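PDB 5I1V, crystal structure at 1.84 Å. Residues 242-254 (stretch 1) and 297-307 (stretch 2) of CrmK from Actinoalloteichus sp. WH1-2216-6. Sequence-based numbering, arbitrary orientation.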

# COMPACT_ATOMS: atom_id res chain seq x y z
N ARG A 242 -35.55 5.02 -1.20
CA ARG A 242 -35.61 5.85 -2.40
C ARG A 242 -34.22 6.11 -3.03
O ARG A 242 -34.02 5.95 -4.23
CB ARG A 242 -36.26 7.17 -2.06
CG ARG A 242 -36.38 8.07 -3.28
CD ARG A 242 -37.27 7.47 -4.33
NE ARG A 242 -37.31 8.32 -5.52
CZ ARG A 242 -38.18 9.30 -5.73
NH1 ARG A 242 -39.12 9.59 -4.82
NH2 ARG A 242 -38.11 10.01 -6.84
N LEU A 243 -33.28 6.49 -2.19
CA LEU A 243 -31.89 6.70 -2.61
C LEU A 243 -31.26 5.51 -3.35
O LEU A 243 -30.74 5.66 -4.44
CB LEU A 243 -31.03 7.02 -1.40
CG LEU A 243 -29.54 7.13 -1.74
CD1 LEU A 243 -29.33 8.26 -2.74
CD2 LEU A 243 -28.73 7.34 -0.48
N VAL A 244 -31.30 4.33 -2.76
CA VAL A 244 -30.80 3.14 -3.44
C VAL A 244 -31.61 2.86 -4.71
O VAL A 244 -31.04 2.45 -5.73
CB VAL A 244 -30.84 1.90 -2.52
CG1 VAL A 244 -30.50 0.65 -3.32
CG2 VAL A 244 -29.90 2.09 -1.36
N SER A 245 -32.94 2.99 -4.65
CA SER A 245 -33.78 2.82 -5.86
C SER A 245 -33.33 3.78 -6.95
O SER A 245 -33.22 3.40 -8.11
CB SER A 245 -35.28 3.05 -5.56
OG SER A 245 -35.72 2.07 -4.65
N ASN A 246 -33.11 5.04 -6.60
CA ASN A 246 -32.63 6.02 -7.59
C ASN A 246 -31.33 5.61 -8.24
O ASN A 246 -31.16 5.79 -9.44
CB ASN A 246 -32.44 7.40 -6.99
CG ASN A 246 -33.77 8.05 -6.64
OD1 ASN A 246 -34.83 7.57 -7.05
ND2 ASN A 246 -33.72 9.13 -5.90
N PHE A 247 -30.40 5.12 -7.42
CA PHE A 247 -29.09 4.63 -7.90
C PHE A 247 -29.28 3.48 -8.87
O PHE A 247 -28.79 3.51 -9.98
CB PHE A 247 -28.25 4.16 -6.72
CG PHE A 247 -26.85 3.74 -7.10
CD1 PHE A 247 -25.86 4.69 -7.25
CD2 PHE A 247 -26.52 2.42 -7.31
CE1 PHE A 247 -24.55 4.33 -7.60
CE2 PHE A 247 -25.23 2.04 -7.68
CZ PHE A 247 -24.24 2.99 -7.81
N LEU A 248 -30.05 2.47 -8.47
CA LEU A 248 -30.26 1.30 -9.31
C LEU A 248 -30.93 1.66 -10.62
O LEU A 248 -30.50 1.19 -11.70
CB LEU A 248 -31.06 0.22 -8.59
CG LEU A 248 -30.44 -0.30 -7.30
CD1 LEU A 248 -31.37 -1.30 -6.62
CD2 LEU A 248 -29.08 -0.92 -7.52
N ASP A 249 -31.93 2.55 -10.58
CA ASP A 249 -32.66 2.91 -11.81
C ASP A 249 -31.74 3.61 -12.76
O ASP A 249 -31.74 3.31 -13.95
CB ASP A 249 -33.85 3.86 -11.55
CG ASP A 249 -34.96 3.20 -10.76
OD1 ASP A 249 -35.05 1.95 -10.78
OD2 ASP A 249 -35.75 3.94 -10.09
N TRP A 250 -30.97 4.56 -12.25
CA TRP A 250 -30.04 5.27 -13.11
C TRP A 250 -29.01 4.27 -13.70
O TRP A 250 -28.74 4.32 -14.88
CB TRP A 250 -29.33 6.42 -12.37
CG TRP A 250 -28.51 7.28 -13.25
CD1 TRP A 250 -28.88 8.46 -13.84
CD2 TRP A 250 -27.18 7.00 -13.73
NE1 TRP A 250 -27.85 8.94 -14.63
CE2 TRP A 250 -26.80 8.05 -14.58
CE3 TRP A 250 -26.26 5.97 -13.49
CZ2 TRP A 250 -25.54 8.11 -15.20
CZ3 TRP A 250 -25.01 6.02 -14.14
CH2 TRP A 250 -24.67 7.07 -14.97
N GLN A 251 -28.47 3.37 -12.88
CA GLN A 251 -27.45 2.43 -13.39
C GLN A 251 -28.05 1.49 -14.45
O GLN A 251 -27.41 1.22 -15.49
CB GLN A 251 -26.86 1.60 -12.26
CG GLN A 251 -26.07 2.39 -11.25
CD GLN A 251 -24.83 3.06 -11.85
OE1 GLN A 251 -24.33 2.67 -12.93
NE2 GLN A 251 -24.29 4.04 -11.12
N LEU A 252 -29.28 1.03 -14.23
CA LEU A 252 -29.91 0.13 -15.19
C LEU A 252 -30.39 0.78 -16.48
O LEU A 252 -30.62 0.10 -17.47
CB LEU A 252 -31.02 -0.67 -14.55
CG LEU A 252 -30.52 -1.62 -13.45
CD1 LEU A 252 -31.67 -1.88 -12.50
CD2 LEU A 252 -29.93 -2.90 -14.00
N ARG A 253 -30.46 2.10 -16.50
CA ARG A 253 -30.65 2.85 -17.75
C ARG A 253 -29.34 3.18 -18.43
O ARG A 253 -29.35 3.66 -19.55
CB ARG A 253 -31.39 4.17 -17.49
CG ARG A 253 -32.89 3.99 -17.36
CD ARG A 253 -33.54 5.09 -16.54
NE ARG A 253 -32.82 6.35 -16.63
CZ ARG A 253 -32.60 7.18 -15.61
NH1 ARG A 253 -33.05 6.92 -14.39
NH2 ARG A 253 -31.90 8.29 -15.82
N ASN A 254 -28.22 2.94 -17.77
CA ASN A 254 -26.94 3.43 -18.26
C ASN A 254 -25.81 2.37 -18.26
O ASN A 254 -24.63 2.72 -18.04
CB ASN A 254 -26.53 4.64 -17.44
CG ASN A 254 -27.30 5.90 -17.85
OD1 ASN A 254 -27.16 6.37 -18.96
ND2 ASN A 254 -28.13 6.41 -16.96
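Stretch 2, residues 297-307: WFLAELNEGVA

The carbonyls where a helix gives way to a turn often lack amide partners within the helix, and a neighbour's side chain can take them up. CrmK offers a compact example. Stretch 1 is the closing part of a helix that begins earlier in the chain; stretch 2 likewise enters as a helix, then leaves it through a type II beta turn from N303 to V306, in which V306 N donates to N303 O at 3.1 Å. G305 occupies the turn position with phi/psi of 80/9, a region that favours glycine. The two helices run in roughly opposite directions, their N-to-C axes 139° apart with a closest approach of 8.5 Å. The backbones come nearest where N246 CA lies 5.3 Å from L302 CA, so the start of stretch 1 faces the turn and its end faces the incoming helix.

N246 is the pivot of the arrangement. Its ND2 donates to L302 O at 3.0 Å, almost linearly, and to E304 O at 2.8 Å, so one amide group binds two carbonyls at the helix-to-turn transition. The other side of the amide is held within its own helix, where R242 NE donates to N246 OD1 at 3.0 Å. The R242 guanidinium lies with one face over the turn, its NH1 3.6 Å from G305 CA. A CB on G305 would clash with R242 NH1. Water 1 accepts from R242 NH2 at 2.7 Å.

Around this polar centre the packing is apolar. V306 CG2 approaches L243 CB at 4.2 Å, and L243 CD1 lies 4.2 Å from L302 CB. Although L302 points its CA-to-CB bond away overall, the end of its side chain returns to stretch 1, with CD2 3.9 Å from F247 CB and near the plane of the F247 ring. One turn earlier in stretch 2, F298 presents its edge to the face of W250: the ring centroid lies 4.5 Å from that of the six-membered ring of W250, with the planes at 56°. F298 CZ also meets F247 CE1 at 4.0 Å.

A salt bridge fastens the far end. R253 NH2 donates to E301 OE2 at 2.8 Å and R253 NH1 to E301 OE1 at 3.1 Å, a two-pronged pairing; E301 CD also lies at the edge of the W250 ring, 3.6 Å from W250 CD1. Water 2 lies between the carboxylate and the first helix, 2.8 Å from E301 OE1 and 2.9 Å from N246 O.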

# COMPACT_ATOMS: atom_id res chain seq x y z
N TRP A 297 -25.75 15.79 -13.43
CA TRP A 297 -27.05 15.16 -13.72
C TRP A 297 -27.23 13.91 -12.92
O TRP A 297 -28.32 13.66 -12.37
CB TRP A 297 -27.23 14.80 -15.20
CG TRP A 297 -27.28 15.98 -16.09
CD1 TRP A 297 -27.64 17.27 -15.75
CD2 TRP A 297 -26.95 16.01 -17.48
NE1 TRP A 297 -27.54 18.09 -16.85
CE2 TRP A 297 -27.12 17.35 -17.93
CE3 TRP A 297 -26.54 15.04 -18.41
CZ2 TRP A 297 -26.88 17.73 -19.26
CZ3 TRP A 297 -26.27 15.43 -19.73
CH2 TRP A 297 -26.47 16.76 -20.14
N PHE A 298 -26.16 13.12 -12.84
CA PHE A 298 -26.21 11.88 -12.09
C PHE A 298 -26.43 12.18 -10.61
O PHE A 298 -27.34 11.64 -10.00
CB PHE A 298 -24.94 11.06 -12.35
CG PHE A 298 -24.73 9.94 -11.38
CD1 PHE A 298 -25.59 8.87 -11.37
CD2 PHE A 298 -23.63 9.93 -10.49
CE1 PHE A 298 -25.41 7.82 -10.46
CE2 PHE A 298 -23.43 8.89 -9.61
CZ PHE A 298 -24.33 7.84 -9.59
N LEU A 299 -25.64 13.09 -10.04
CA LEU A 299 -25.75 13.42 -8.63
C LEU A 299 -27.16 13.99 -8.28
O LEU A 299 -27.71 13.68 -7.24
CB LEU A 299 -24.64 14.39 -8.22
CG LEU A 299 -23.20 13.86 -8.29
CD1 LEU A 299 -22.25 14.99 -7.99
CD2 LEU A 299 -22.98 12.69 -7.33
N ALA A 300 -27.74 14.77 -9.19
CA ALA A 300 -29.11 15.28 -8.98
C ALA A 300 -30.15 14.16 -8.97
O ALA A 300 -31.07 14.18 -8.13
CB ALA A 300 -29.47 16.31 -10.04
N GLU A 301 -30.04 13.18 -9.86
CA GLU A 301 -31.03 12.09 -9.88
C GLU A 301 -31.02 11.29 -8.59
O GLU A 301 -32.07 10.87 -8.09
CB GLU A 301 -30.81 11.10 -11.02
CG GLU A 301 -31.21 11.62 -12.39
CD GLU A 301 -31.80 10.55 -13.30
OE1 GLU A 301 -32.24 9.46 -12.83
OE2 GLU A 301 -31.85 10.81 -14.52
N LEU A 302 -29.83 11.06 -8.03
CA LEU A 302 -29.74 10.34 -6.77
C LEU A 302 -30.56 10.97 -5.69
O LEU A 302 -31.10 10.27 -4.84
CB LEU A 302 -28.31 10.30 -6.25
CG LEU A 302 -27.37 9.35 -6.97
CD1 LEU A 302 -26.12 9.19 -6.11
CD2 LEU A 302 -28.02 8.01 -7.21
N ASN A 303 -30.59 12.30 -5.69
CA ASN A 303 -31.30 13.05 -4.66
C ASN A 303 -32.79 13.23 -4.84
O ASN A 303 -33.44 13.75 -3.94
CB ASN A 303 -30.76 14.46 -4.59
CG ASN A 303 -29.32 14.49 -4.17
OD1 ASN A 303 -28.87 13.65 -3.37
ND2 ASN A 303 -28.59 15.47 -4.69
N GLU A 304 -33.36 12.90 -5.98
CA GLU A 304 -34.74 13.28 -6.15
C GLU A 304 -35.67 12.42 -5.25
O GLU A 304 -35.56 11.19 -5.20
CB GLU A 304 -35.15 13.47 -7.62
CG GLU A 304 -35.14 12.29 -8.57
CD GLU A 304 -34.97 12.69 -10.06
OE1 GLU A 304 -34.57 13.84 -10.35
OE2 GLU A 304 -35.22 11.85 -10.95
N GLY A 305 -36.51 13.10 -4.46
CA GLY A 305 -37.39 12.44 -3.49
C GLY A 305 -36.74 12.02 -2.18
O GLY A 305 -37.35 11.32 -1.39
N VAL A 306 -35.49 12.45 -1.95
CA VAL A 306 -34.69 11.99 -0.82
C VAL A 306 -34.46 13.19 0.09
O VAL A 306 -33.90 14.19 -0.35
CB VAL A 306 -33.30 11.46 -1.32
CG1 VAL A 306 -32.36 11.12 -0.17
CG2 VAL A 306 -33.51 10.25 -2.21
N ALA A 307 -34.90 13.10 1.34
CA ALA A 307 -34.84 14.25 2.24
C ALA A 307 -33.41 14.60 2.69
O ALA A 307 -33.06 15.76 2.69
CB ALA A 307 -35.75 14.05 3.46
O HOH W 1 -36.51 9.55 -8.93
O HOH W 2 -32.90 7.45 -10.98